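Local coordinates for transcriptional regulator of the TetR/AcrR family (Thermobifida fusca YX, PDB 3DCF), which probably binds regulatory DNA as a TetR/AcrR-family transcription factor, most likely a repressor, through an N-terminal helix-turn-helix domain, at residues V39-F44 / F80-S85; R45-Y50 / L54-D59; A110-H115 / A178-A183; A125-Y130 / W186-Y191; R157-G162 / G166-V171. One frame throughout, in Å; residues are numbered along the deposited sequence.

Interaction 1 of 5, residues V39-F44 / F80-S85; sequences VATELF and FAIVNS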
# COMPACT_ATOMS: atom_id res chain seq x y z
N VAL A 39 29.39 8.39 2.55
CA VAL A 39 30.28 7.23 2.56
C VAL A 39 29.52 5.94 2.95
O VAL A 39 29.72 4.89 2.32
CB VAL A 39 31.54 7.48 3.45
CG1 VAL A 39 32.33 6.18 3.70
CG2 VAL A 39 32.43 8.56 2.81
N ALA A 40 28.64 6.03 3.96
CA ALA A 40 27.81 4.89 4.40
C ALA A 40 26.82 4.44 3.30
O ALA A 40 26.63 3.24 3.12
CB ALA A 40 27.05 5.24 5.69
N THR A 41 26.22 5.41 2.59
CA THR A 41 25.30 5.15 1.45
C THR A 41 26.00 4.41 0.31
O THR A 41 25.47 3.42 -0.21
CB THR A 41 24.68 6.48 0.88
OG1 THR A 41 24.00 7.20 1.92
CG2 THR A 41 23.70 6.19 -0.26
N GLU A 42 27.18 4.91 -0.09
CA GLU A 42 28.02 4.26 -1.12
C GLU A 42 28.43 2.85 -0.71
O GLU A 42 28.38 1.93 -1.52
CB GLU A 42 29.29 5.10 -1.40
CG GLU A 42 29.01 6.45 -2.10
CD GLU A 42 30.19 7.45 -2.11
OE1 GLU A 42 31.23 7.21 -1.44
OE2 GLU A 42 30.07 8.49 -2.80
N LEU A 43 28.80 2.70 0.56
CA LEU A 43 29.26 1.42 1.12
C LEU A 43 28.11 0.41 1.27
O LEU A 43 28.32 -0.78 1.02
CB LEU A 43 30.01 1.68 2.44
CG LEU A 43 30.99 0.68 3.05
CD1 LEU A 43 32.11 0.30 2.08
CD2 LEU A 43 31.58 1.30 4.32
N PHE A 44 26.90 0.85 1.66
CA PHE A 44 25.72 -0.06 1.71
C PHE A 44 25.26 -0.51 0.31
O PHE A 44 24.70 -1.60 0.16
CB PHE A 44 24.51 0.53 2.46
CG PHE A 44 24.74 0.85 3.93
CD1 PHE A 44 25.49 -0.00 4.77
CD2 PHE A 44 24.12 1.98 4.50
CE1 PHE A 44 25.66 0.30 6.14
CE2 PHE A 44 24.29 2.29 5.86
CZ PHE A 44 25.06 1.44 6.68
N PHE A 80 18.98 5.38 9.69
CA PHE A 80 17.94 6.39 9.97
C PHE A 80 18.33 7.74 9.33
O PHE A 80 17.53 8.35 8.63
CB PHE A 80 17.71 6.56 11.48
CG PHE A 80 16.79 7.71 11.82
CD1 PHE A 80 15.41 7.59 11.66
CD2 PHE A 80 17.31 8.93 12.29
CE1 PHE A 80 14.54 8.67 11.96
CE2 PHE A 80 16.46 10.02 12.60
CZ PHE A 80 15.07 9.89 12.44
N ALA A 81 19.57 8.17 9.60
CA ALA A 81 20.13 9.41 9.06
C ALA A 81 20.03 9.48 7.52
O ALA A 81 19.68 10.53 6.99
CB ALA A 81 21.58 9.57 9.50
N ILE A 82 20.32 8.36 6.84
CA ILE A 82 20.21 8.27 5.36
C ILE A 82 18.75 8.43 4.89
O ILE A 82 18.48 9.18 3.94
CB ILE A 82 20.75 6.92 4.78
CG1 ILE A 82 22.26 6.80 5.00
CG2 ILE A 82 20.48 6.79 3.27
CD1 ILE A 82 22.78 5.38 4.76
N VAL A 83 17.83 7.75 5.58
CA VAL A 83 16.39 7.83 5.28
C VAL A 83 15.81 9.21 5.61
O VAL A 83 15.02 9.74 4.82
CB VAL A 83 15.58 6.73 6.00
CG1 VAL A 83 14.07 6.88 5.69
CG2 VAL A 83 16.08 5.35 5.58
N ASN A 84 16.18 9.79 6.76
CA ASN A 84 15.67 11.13 7.15
C ASN A 84 16.15 12.21 6.17
O ASN A 84 15.40 13.15 5.90
CB ASN A 84 16.03 11.49 8.61
CG ASN A 84 15.17 12.66 9.18
OD1 ASN A 84 14.10 12.99 8.68
ND2 ASN A 84 15.66 13.27 10.27
N SER A 85 17.36 12.05 5.64
CA SER A 85 17.92 12.94 4.61
C SER A 85 17.13 12.87 3.30
O SER A 85 16.74 13.91 2.77
CB SER A 85 19.40 12.60 4.36
OG SER A 85 19.96 13.37 3.31
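Ile82 carries CG1 opposite its own carbonyl carbon (chi1 -66°) and runs on extended to CD1, while Phe44 turns its ring to the equivalent side of its CA-CB bond (chi1 -62°). Together these settings bring the isoleucine tip to the rim of the ring: Ile82 CD1 lies in the ring plane, 3.6 Å from Phe44 CE2 and 3.7 Å from Phe44 CD2. The methyl therefore meets ring C-H groups and not the pi face, a plain van der Waals contact. Ala40 CB is a looser neighbour, 4.4 Å from Ile82 CD1. Thr41 comes in obliquely with its hydroxyl, OG1 standing 3.6 Å from Ile82 CG1 and equally near the CD1 methyl. That oxygen, beside its own backbone N, is hydrogen-bonded to Ile37 O one turn earlier, so its polar need is met within its helix. The axes of the two short segments stay 10.7 Å apart and run at 104° to each other, and Ile82 makes up most of the bridge between them. Ile37 of helix 31-46 extends the contact, touching Ala81 and Ile82, and Ala40 also packs on Ile57 of helix 54-61. With Phe80 and Asn84 resting on helix 138-164, helix 75-98 links the first helix of the DNA-binding domain to the C-terminal helical core, as is usual in TetR regulators.

Interaction 2 of 5, residues R45-Y50 / L54-D59; sequences REKGYY and LDDIAD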
# COMPACT_ATOMS: atom_id res chain seq x y z
N ARG A 45 25.49 0.34 -0.70
CA ARG A 45 25.16 0.00 -2.09
C ARG A 45 26.11 -1.09 -2.62
O ARG A 45 25.67 -2.20 -2.92
CB ARG A 45 25.23 1.25 -2.99
N GLU A 46 27.41 -0.77 -2.67
CA GLU A 46 28.44 -1.67 -3.21
C GLU A 46 28.61 -2.99 -2.46
O GLU A 46 28.77 -4.04 -3.08
CB GLU A 46 29.81 -0.96 -3.30
CG GLU A 46 30.95 -1.83 -3.94
CD GLU A 46 32.30 -1.10 -4.12
OE1 GLU A 46 32.35 0.15 -4.09
OE2 GLU A 46 33.30 -1.81 -4.32
N LYS A 47 28.58 -2.93 -1.13
CA LYS A 47 28.82 -4.11 -0.28
C LYS A 47 27.56 -4.80 0.24
O LYS A 47 27.55 -6.03 0.33
CB LYS A 47 29.71 -3.69 0.91
CG LYS A 47 30.38 -4.83 1.67
CD LYS A 47 31.30 -4.29 2.76
CE LYS A 47 32.10 -5.40 3.42
NZ LYS A 47 32.90 -4.92 4.59
N GLY A 48 26.53 -4.02 0.58
CA GLY A 48 25.28 -4.54 1.18
C GLY A 48 25.23 -4.15 2.66
O GLY A 48 26.26 -4.12 3.34
N TYR A 49 24.02 -3.89 3.16
CA TYR A 49 23.82 -3.44 4.55
C TYR A 49 24.31 -4.41 5.63
O TYR A 49 25.02 -3.99 6.56
CB TYR A 49 22.34 -3.07 4.79
CG TYR A 49 22.01 -2.61 6.21
CD1 TYR A 49 22.27 -1.29 6.63
CD2 TYR A 49 21.44 -3.50 7.14
CE1 TYR A 49 21.97 -0.88 7.95
CE2 TYR A 49 21.15 -3.10 8.45
CZ TYR A 49 21.41 -1.78 8.85
OH TYR A 49 21.12 -1.41 10.14
N TYR A 50 23.96 -5.69 5.49
CA TYR A 50 24.32 -6.72 6.50
C TYR A 50 25.80 -7.11 6.52
O TYR A 50 26.27 -7.63 7.54
CB TYR A 50 23.42 -7.96 6.37
CG TYR A 50 21.94 -7.67 6.59
CD1 TYR A 50 21.36 -7.72 7.88
CD2 TYR A 50 21.11 -7.33 5.51
CE1 TYR A 50 19.96 -7.43 8.07
CE2 TYR A 50 19.73 -7.06 5.69
CZ TYR A 50 19.17 -7.11 6.96
OH TYR A 50 17.82 -6.84 7.08
N LEU A 54 30.08 -0.56 11.41
CA LEU A 54 30.59 0.81 11.75
C LEU A 54 32.12 0.92 11.61
O LEU A 54 32.63 2.01 11.36
CB LEU A 54 30.14 1.31 13.14
CG LEU A 54 28.83 2.11 13.30
CD1 LEU A 54 28.58 2.40 14.78
CD2 LEU A 54 28.86 3.43 12.51
N ASP A 55 32.82 -0.20 11.80
CA ASP A 55 34.29 -0.30 11.60
C ASP A 55 34.69 -0.07 10.14
O ASP A 55 35.71 0.56 9.88
CB ASP A 55 34.78 -1.69 12.02
CG ASP A 55 34.51 -1.98 13.48
OD1 ASP A 55 35.30 -1.48 14.32
OD2 ASP A 55 33.53 -2.71 13.77
N ASP A 56 33.89 -0.60 9.21
CA ASP A 56 34.09 -0.42 7.76
C ASP A 56 33.91 1.04 7.32
O ASP A 56 34.71 1.55 6.53
CB ASP A 56 33.12 -1.30 6.95
CG ASP A 56 33.35 -2.80 7.14
OD1 ASP A 56 34.52 -3.23 7.26
OD2 ASP A 56 32.35 -3.55 7.13
N ILE A 57 32.86 1.70 7.84
CA ILE A 57 32.54 3.12 7.53
C ILE A 57 33.67 4.02 8.05
O ILE A 57 34.16 4.87 7.31
CB ILE A 57 31.16 3.57 8.12
CG1 ILE A 57 30.01 2.79 7.47
CG2 ILE A 57 30.94 5.08 7.92
CD1 ILE A 57 28.67 2.91 8.22
N ALA A 58 34.07 3.79 9.30
CA ALA A 58 35.21 4.49 9.95
C ALA A 58 36.52 4.32 9.17
O ALA A 58 37.30 5.27 9.08
CB ALA A 58 35.41 3.99 11.38
N ASP A 59 36.75 3.12 8.63
CA ASP A 59 37.93 2.82 7.82
C ASP A 59 38.00 3.67 6.53
O ASP A 59 39.00 4.34 6.28
CB ASP A 59 37.98 1.32 7.47
CG ASP A 59 39.27 0.93 6.75
OD1 ASP A 59 40.34 1.06 7.36
OD2 ASP A 59 39.20 0.49 5.57
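Lys47 and Asp56, with CA atoms 10.3 Å apart, face each other where the chain leaves helix 31-46 and re-enters helix at 54-61, with Gly48, at a positive phi of 107°, the first residue to leave helical angles. A CB on Gly48 would jam against the carbonyl oxygen of Lys47. The lysine spans the gap with a fully extended chain, CG lying opposite the backbone N (chi1 -163°), and meets the aspartate at about a right angle. Its NZ makes a salt bridge to one carboxylate oxygen, Asp56 OD2, at 2.9 Å; the hydrogen bond within it is weak. The other oxygen, Asp56 OD1, stays 3.6 Å from Lys47 NZ, so the grip is one-sided. Asp56 OD2 also accepts the amide of Ser53, just ahead of its helix, and Lys47 NZ makes a weak bond to Ala51 O. With an alanine at Asp56, Lys47 would probably lose its counter-charge and the Ser53 amide this acceptor. The contact lies at the surface beside the predicted helix-turn-helix, whose first helix is 54-61. A carboxylate in that helix's first turn is likely to be favoured by its dipole, and the solvent-exposed ammonium probably adds only modest stability.

Interaction 3 of 5, residues A110-H115 / A178-A183; sequences ALLVEH and ATLLGA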
# COMPACT_ATOMS: atom_id res chain seq x y z
N ALA A 110 1.77 17.89 -11.20
CA ALA A 110 3.24 17.98 -11.04
C ALA A 110 3.72 17.26 -9.78
O ALA A 110 4.75 16.61 -9.81
CB ALA A 110 3.68 19.45 -11.01
N LEU A 111 2.98 17.40 -8.68
CA LEU A 111 3.30 16.72 -7.40
C LEU A 111 3.27 15.19 -7.51
O LEU A 111 4.14 14.52 -6.94
CB LEU A 111 2.35 17.18 -6.26
CG LEU A 111 2.48 18.61 -5.72
CD1 LEU A 111 1.27 18.96 -4.83
CD2 LEU A 111 3.80 18.79 -4.97
N LEU A 112 2.28 14.65 -8.23
CA LEU A 112 2.14 13.19 -8.44
C LEU A 112 3.26 12.57 -9.30
O LEU A 112 3.73 11.46 -9.01
CB LEU A 112 0.77 12.85 -9.04
CG LEU A 112 -0.43 13.06 -8.09
CD1 LEU A 112 -1.77 12.94 -8.85
CD2 LEU A 112 -0.38 12.09 -6.89
N VAL A 113 3.67 13.28 -10.36
CA VAL A 113 4.78 12.85 -11.24
C VAL A 113 6.09 12.83 -10.43
O VAL A 113 6.88 11.90 -10.55
CB VAL A 113 4.99 13.81 -12.45
CG1 VAL A 113 6.24 13.42 -13.26
CG2 VAL A 113 3.74 13.86 -13.35
N GLU A 114 6.29 13.87 -9.63
CA GLU A 114 7.46 14.00 -8.74
C GLU A 114 7.47 12.91 -7.66
O GLU A 114 8.50 12.30 -7.43
CB GLU A 114 7.47 15.40 -8.09
CG GLU A 114 8.55 15.66 -7.03
CD GLU A 114 9.95 15.27 -7.49
OE1 GLU A 114 10.37 15.69 -8.59
OE2 GLU A 114 10.62 14.53 -6.76
N HIS A 115 6.32 12.71 -7.01
CA HIS A 115 6.17 11.72 -5.93
C HIS A 115 6.44 10.28 -6.40
O HIS A 115 7.21 9.56 -5.76
CB HIS A 115 4.79 11.84 -5.26
CG HIS A 115 4.62 10.96 -4.06
ND1 HIS A 115 5.29 11.18 -2.87
CD2 HIS A 115 3.85 9.87 -3.85
CE1 HIS A 115 4.95 10.26 -1.99
NE2 HIS A 115 4.07 9.45 -2.56
N ALA A 178 -5.25 10.74 -0.13
CA ALA A 178 -4.79 9.39 0.29
C ALA A 178 -4.89 8.35 -0.83
O ALA A 178 -4.04 7.45 -0.91
CB ALA A 178 -5.58 8.90 1.54
N THR A 179 -5.91 8.49 -1.69
CA THR A 179 -6.11 7.58 -2.83
C THR A 179 -5.09 7.82 -3.95
O THR A 179 -4.54 6.85 -4.50
CB THR A 179 -7.56 7.69 -3.39
OG1 THR A 179 -8.51 7.32 -2.37
CG2 THR A 179 -7.76 6.79 -4.63
N LEU A 180 -4.86 9.09 -4.28
CA LEU A 180 -3.91 9.46 -5.36
C LEU A 180 -2.47 9.14 -4.95
O LEU A 180 -1.73 8.55 -5.74
CB LEU A 180 -4.05 10.94 -5.75
CG LEU A 180 -5.36 11.49 -6.36
CD1 LEU A 180 -5.27 13.05 -6.45
CD2 LEU A 180 -5.70 10.85 -7.71
N LEU A 181 -2.09 9.56 -3.73
CA LEU A 181 -0.76 9.25 -3.17
C LEU A 181 -0.63 7.74 -2.96
O LEU A 181 0.40 7.18 -3.29
CB LEU A 181 -0.50 10.00 -1.85
CG LEU A 181 -0.33 11.53 -1.89
CD1 LEU A 181 -0.22 12.07 -0.48
CD2 LEU A 181 0.90 11.97 -2.75
N GLY A 182 -1.68 7.10 -2.43
CA GLY A 182 -1.73 5.65 -2.24
C GLY A 182 -1.47 4.86 -3.52
O GLY A 182 -0.74 3.86 -3.49
N ALA A 183 -2.07 5.31 -4.63
CA ALA A 183 -1.87 4.70 -5.97
C ALA A 183 -0.41 4.82 -6.43
O ALA A 183 0.12 3.89 -7.03
CB ALA A 183 -2.82 5.34 -7.02
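Leu181 lies over the His115 ring, joining helix 173-185 to helix 104-121 inside the all-helical C-terminal domain of the TetR fold; the two short segments run at 32° with axes 10.4 Å apart. In Leu181, CB leaves alongside the partner helix, CG is set opposite the carbonyl carbon (chi1 -68°), and the chain nears that helix only at its end. At the fork, CD2 does the touching: it stands 4.0 Å from the centroid of the His115 ring, 20° off the ring normal, a CH-pi contact displaced toward the ring's CD2 atom. The same methyl lies 4.3 Å from Leu112 CD2. His115 also meets Tyr151 edge-to-face, and Met155 of helix 138-164 touches Leu181 in this buried site. Toward the dimer interface, Leu112 and Leu180 both pack against Tyr214 of the second subunit. Leu112 crosses Leu180 at about a right angle, its CD2 methyl 4.0 Å from both Leu180 CB and Leu180 O.

Interaction 4 of 5, residues A125-Y130 / W186-Y191; sequences ANTLFY and WTYRWY. Unlike the reference sequence in segment 125-130: Leu128 (reference Val).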
# COMPACT_ATOMS: atom_id res chain seq x y z
N ALA A 125 14.08 2.23 0.29
CA ALA A 125 13.72 3.22 1.32
C ALA A 125 12.22 3.20 1.63
O ALA A 125 11.84 3.30 2.80
CB ALA A 125 14.15 4.63 0.90
N ASN A 126 11.38 3.05 0.59
CA ASN A 126 9.91 2.95 0.75
C ASN A 126 9.45 1.68 1.46
O ASN A 126 8.58 1.74 2.33
CB ASN A 126 9.19 3.13 -0.60
CG ASN A 126 9.11 4.58 -1.03
OD1 ASN A 126 9.79 5.01 -1.95
ND2 ASN A 126 8.29 5.36 -0.33
N THR A 127 10.04 0.53 1.08
CA THR A 127 9.78 -0.77 1.76
C THR A 127 10.19 -0.66 3.24
O THR A 127 9.48 -1.17 4.12
CB THR A 127 10.55 -1.95 1.10
OG1 THR A 127 10.24 -2.02 -0.30
CG2 THR A 127 10.24 -3.30 1.78
N LEU A 128 11.32 0.00 3.47
CA LEU A 128 11.86 0.29 4.81
C LEU A 128 10.96 1.28 5.58
O LEU A 128 10.81 1.15 6.80
CB LEU A 128 13.31 0.82 4.70
CG LEU A 128 14.21 0.97 5.91
CD1 LEU A 128 14.53 -0.39 6.51
CD2 LEU A 128 15.50 1.67 5.48
N PHE A 129 10.37 2.26 4.88
CA PHE A 129 9.50 3.27 5.50
C PHE A 129 8.17 2.70 6.05
O PHE A 129 7.75 3.08 7.15
CB PHE A 129 9.19 4.41 4.50
CG PHE A 129 8.71 5.70 5.14
CD1 PHE A 129 7.35 5.88 5.46
CD2 PHE A 129 9.60 6.75 5.39
CE1 PHE A 129 6.89 7.09 6.05
CE2 PHE A 129 9.15 7.97 5.97
CZ PHE A 129 7.80 8.14 6.31
N TYR A 130 7.53 1.78 5.30
CA TYR A 130 6.19 1.23 5.64
C TYR A 130 6.07 -0.17 6.29
O TYR A 130 4.99 -0.50 6.78
CB TYR A 130 5.29 1.29 4.38
CG TYR A 130 5.06 2.70 3.86
CD1 TYR A 130 4.27 3.61 4.57
CD2 TYR A 130 5.63 3.12 2.65
CE1 TYR A 130 4.04 4.92 4.10
CE2 TYR A 130 5.41 4.43 2.16
CZ TYR A 130 4.61 5.32 2.90
OH TYR A 130 4.38 6.60 2.45
N TRP A 186 1.93 2.42 -3.87
CA TRP A 186 1.76 0.95 -4.09
C TRP A 186 2.71 0.31 -5.11
O TRP A 186 2.95 -0.90 -5.08
CB TRP A 186 0.31 0.63 -4.47
CG TRP A 186 -0.10 -0.80 -4.32
CD1 TRP A 186 -0.41 -1.69 -5.31
CD2 TRP A 186 -0.25 -1.51 -3.08
NE1 TRP A 186 -0.75 -2.91 -4.77
CE2 TRP A 186 -0.66 -2.84 -3.40
CE3 TRP A 186 -0.07 -1.16 -1.72
CZ2 TRP A 186 -0.90 -3.81 -2.42
CZ3 TRP A 186 -0.32 -2.15 -0.73
CH2 TRP A 186 -0.73 -3.45 -1.09
N THR A 187 3.25 1.14 -6.02
CA THR A 187 4.30 0.74 -6.96
C THR A 187 5.48 0.00 -6.29
O THR A 187 6.07 -0.88 -6.93
CB THR A 187 4.86 1.94 -7.74
OG1 THR A 187 5.36 2.91 -6.82
CG2 THR A 187 3.80 2.59 -8.63
N TYR A 188 5.81 0.33 -5.02
CA TYR A 188 6.92 -0.34 -4.32
C TYR A 188 6.69 -1.85 -4.13
O TYR A 188 7.66 -2.60 -4.08
CB TYR A 188 7.34 0.34 -2.98
CG TYR A 188 6.61 -0.05 -1.70
CD1 TYR A 188 6.98 -1.20 -0.96
CD2 TYR A 188 5.59 0.76 -1.17
CE1 TYR A 188 6.32 -1.55 0.25
CE2 TYR A 188 4.93 0.43 0.04
CZ TYR A 188 5.30 -0.71 0.74
OH TYR A 188 4.62 -0.99 1.90
N ARG A 189 5.43 -2.28 -4.04
CA ARG A 189 5.09 -3.71 -3.93
C ARG A 189 5.05 -4.47 -5.26
O ARG A 189 5.31 -5.67 -5.25
CB ARG A 189 3.78 -3.94 -3.14
CG ARG A 189 3.92 -3.71 -1.62
CD ARG A 189 2.79 -4.38 -0.83
NE ARG A 189 2.84 -5.87 -0.77
CZ ARG A 189 2.18 -6.75 -1.55
NH1 ARG A 189 1.38 -6.37 -2.55
NH2 ARG A 189 2.33 -8.06 -1.33
N TRP A 190 4.76 -3.79 -6.39
CA TRP A 190 4.66 -4.46 -7.71
C TRP A 190 5.72 -4.11 -8.79
O TRP A 190 5.99 -4.96 -9.64
CB TRP A 190 3.25 -4.32 -8.30
CG TRP A 190 2.83 -2.95 -8.74
CD1 TRP A 190 2.10 -2.06 -8.03
CD2 TRP A 190 3.10 -2.33 -10.01
NE1 TRP A 190 1.89 -0.92 -8.76
CE2 TRP A 190 2.50 -1.05 -9.98
CE3 TRP A 190 3.78 -2.73 -11.18
CZ2 TRP A 190 2.55 -0.16 -11.07
CZ3 TRP A 190 3.85 -1.84 -12.27
CH2 TRP A 190 3.24 -0.57 -12.20
N TYR A 191 6.27 -2.89 -8.79
CA TYR A 191 7.26 -2.48 -9.81
C TYR A 191 8.57 -3.31 -9.80
O TYR A 191 9.23 -3.42 -8.76
CB TYR A 191 7.60 -0.98 -9.74
CG TYR A 191 8.66 -0.53 -10.74
CD1 TYR A 191 8.40 -0.53 -12.13
CD2 TYR A 191 9.93 -0.10 -10.32
CE1 TYR A 191 9.39 -0.12 -13.07
CE2 TYR A 191 10.93 0.31 -11.25
CZ TYR A 191 10.65 0.30 -12.62
OH TYR A 191 11.63 0.72 -13.50
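Thr127 and Tyr188 bring their CA atoms within 6.7 Å where the end of helix 123-130 passes the weakly bonded helix 187-190. Tyr188 fills the gap, its CG between backbone N and carbonyl carbon (chi1 87°), the crowded position. One face of its ring lies against the backbone at Asn126 O and Thr127 N, and Arg189 CG lies over the opposite face, toward the rim. Thr127 OG1, hydrogen-bonded to Leu123 O, lies 3.4 Å from Tyr188 CD1. The Tyr130 ring runs nearly parallel to that of Tyr188, planes at 15°, but slid aside with centroids 6.0 Å apart; Tyr130 CD2 meets Tyr188 CE2 at 3.8 Å, and Tyr130 CB sits 3.4 Å from Tyr188 OH. Tyr130 also meets Trp186 of the second subunit edge-to-face, at the dimer interface. With a serine at Tyr188 a gap is likely to open beside Thr127, and Tyr130 to lose its neighbour at CB and CD2. With no hydrogen bond across, cohesion rests on aromatic surface and van der Waals contact.

Interaction 5 of 5, residues R157-G162 / G166-V171; sequences RLYAEG and GELLDV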
# COMPACT_ATOMS: atom_id res chain seq x y z
N ARG A 157 -4.99 20.86 1.14
CA ARG A 157 -5.34 22.28 0.91
C ARG A 157 -5.44 22.60 -0.59
O ARG A 157 -6.37 23.30 -1.01
CB ARG A 157 -4.32 23.22 1.57
CG ARG A 157 -4.30 23.14 3.10
CD ARG A 157 -3.39 24.22 3.73
NE ARG A 157 -1.97 24.05 3.39
CZ ARG A 157 -1.06 23.34 4.08
NH1 ARG A 157 -1.38 22.67 5.20
NH2 ARG A 157 0.20 23.30 3.64
N LEU A 158 -4.52 22.03 -1.36
CA LEU A 158 -4.43 22.23 -2.81
C LEU A 158 -5.61 21.56 -3.57
O LEU A 158 -6.06 22.09 -4.59
CB LEU A 158 -3.06 21.71 -3.33
CG LEU A 158 -2.33 22.46 -4.42
CD1 LEU A 158 -2.02 23.88 -3.93
CD2 LEU A 158 -1.02 21.72 -4.77
N TYR A 159 -6.11 20.41 -3.07
CA TYR A 159 -7.27 19.73 -3.68
C TYR A 159 -8.58 20.51 -3.40
O TYR A 159 -9.46 20.56 -4.27
CB TYR A 159 -7.37 18.25 -3.25
CG TYR A 159 -8.30 17.44 -4.14
CD1 TYR A 159 -9.68 17.39 -3.91
CD2 TYR A 159 -7.80 16.73 -5.24
CE1 TYR A 159 -10.55 16.66 -4.74
CE2 TYR A 159 -8.66 15.98 -6.08
CZ TYR A 159 -10.04 15.95 -5.83
OH TYR A 159 -10.89 15.23 -6.64
N ALA A 160 -8.69 21.10 -2.20
CA ALA A 160 -9.84 21.95 -1.81
C ALA A 160 -9.99 23.22 -2.66
O ALA A 160 -11.12 23.61 -3.00
CB ALA A 160 -9.75 22.35 -0.35
N GLU A 161 -8.86 23.87 -2.98
CA GLU A 161 -8.85 25.08 -3.85
C GLU A 161 -9.31 24.77 -5.28
O GLU A 161 -10.11 25.51 -5.84
CB GLU A 161 -7.45 25.69 -3.92
CG GLU A 161 -6.90 26.29 -2.64
CD GLU A 161 -5.43 26.68 -2.80
OE1 GLU A 161 -5.06 27.21 -3.88
OE2 GLU A 161 -4.64 26.46 -1.86
N GLY A 162 -8.77 23.68 -5.85
CA GLY A 162 -9.14 23.20 -7.20
C GLY A 162 -10.59 22.74 -7.36
O GLY A 162 -11.16 22.84 -8.45
N GLY A 166 -14.08 24.81 -9.53
CA GLY A 166 -14.58 23.94 -10.59
C GLY A 166 -13.57 23.16 -11.43
O GLY A 166 -13.96 22.52 -12.40
N GLU A 167 -12.28 23.19 -11.08
CA GLU A 167 -11.24 22.46 -11.85
C GLU A 167 -11.14 20.96 -11.52
O GLU A 167 -10.81 20.16 -12.42
CB GLU A 167 -9.87 23.12 -11.61
CG GLU A 167 -8.70 22.58 -12.46
CD GLU A 167 -7.39 23.31 -12.19
OE1 GLU A 167 -7.27 24.02 -11.16
OE2 GLU A 167 -6.46 23.18 -13.00
N LEU A 168 -11.41 20.59 -10.26
CA LEU A 168 -11.26 19.20 -9.76
C LEU A 168 -12.56 18.52 -9.34
O LEU A 168 -13.49 19.19 -8.88
CB LEU A 168 -10.30 19.17 -8.56
CG LEU A 168 -8.94 19.83 -8.75
CD1 LEU A 168 -8.12 19.67 -7.48
CD2 LEU A 168 -8.18 19.27 -9.94
N LEU A 169 -12.59 17.18 -9.46
CA LEU A 169 -13.75 16.33 -9.10
C LEU A 169 -14.16 16.58 -7.65
O LEU A 169 -13.31 16.53 -6.75
CB LEU A 169 -13.46 14.83 -9.26
CG LEU A 169 -14.64 13.86 -9.04
CD1 LEU A 169 -15.66 13.99 -10.16
CD2 LEU A 169 -14.17 12.42 -8.93
N ASP A 170 -15.45 16.83 -7.44
CA ASP A 170 -15.98 17.17 -6.12
C ASP A 170 -16.11 15.90 -5.24
O ASP A 170 -17.17 15.28 -5.16
CB ASP A 170 -17.31 17.97 -6.25
CG ASP A 170 -17.69 18.78 -4.98
OD1 ASP A 170 -17.30 18.43 -3.83
OD2 ASP A 170 -18.41 19.79 -5.14
N VAL A 171 -14.99 15.55 -4.60
CA VAL A 171 -14.89 14.48 -3.58
C VAL A 171 -14.13 15.08 -2.40
O VAL A 171 -13.42 16.07 -2.57
CB VAL A 171 -14.16 13.19 -4.10
CG1 VAL A 171 -14.91 12.58 -5.30
CG2 VAL A 171 -12.69 13.48 -4.47
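Tyr159 presents one ring face to Leu168, whose CD1 stands 4.0 Å from the ring centroid and 23° off the normal in a CH-pi contact, while Val171 O lies at the ring edge, near its plane. CG placed opposite the backbone N (chi1 -164°) sends the ring toward the loop, and its hydroxyl donates to Leu169 O at 2.7 Å, the donor oxygen 18° out of the Leu169 carbonyl plane. Leu169 O also accepts Val171 N across the inverse gamma turn centred on Asp170, so two bonds hold this carbonyl. Close to the hydroxyl, Val171 CG2 touches the ring at Tyr159 CE1, 3.8 Å away. One helical turn on from the tyrosine, Gly162 O receives Leu168 N at 2.9 Å, with the donor well above the carbonyl plane, and more weakly Glu167 N. Leu168 packs directly over Gly162, its CD1 3.7 Å from Gly162 CA; a CB there would clash with that methyl, consistent with glycine at this position. The loop thus folds back along the end of helix 138-164 before helix 173-185 begins. Tyr159 and Val171 both touch Ala176 of that next helix, Leu158 packs on Leu111 of helix 104-121, and Glu167 hydrogen-bonds Ser103. From the second subunit, Leu209 packs on Tyr159 and Tyr214 on Leu168, while Arg208 bonds Asp170 O, so the turn also forms part of the dimer interface.

How the interactions relate
The five contacts are spread from the probable DNA-binding end to the dimerising core. Interactions 1 and 2 share helix 31-46 and lie about 10 Å apart, centre to centre, Ala40 and Leu43 packing on Ile57. Interaction 1 meets the core through interaction 4, Val83 CG2 lying 3.7 Å from CD2 of Leu128, a valine in the reference sequence. Interactions 3 and 4, centres about 14 Å apart, use successive helices of the same two parts of the chain. Interactions 3 and 5 touch at Leu111 CD1 and Leu158 CD2, 3.6 Å apart, and all three core contacts reach the second subunit. Interactions 2 and 5 are farthest apart, centres about 47 Å.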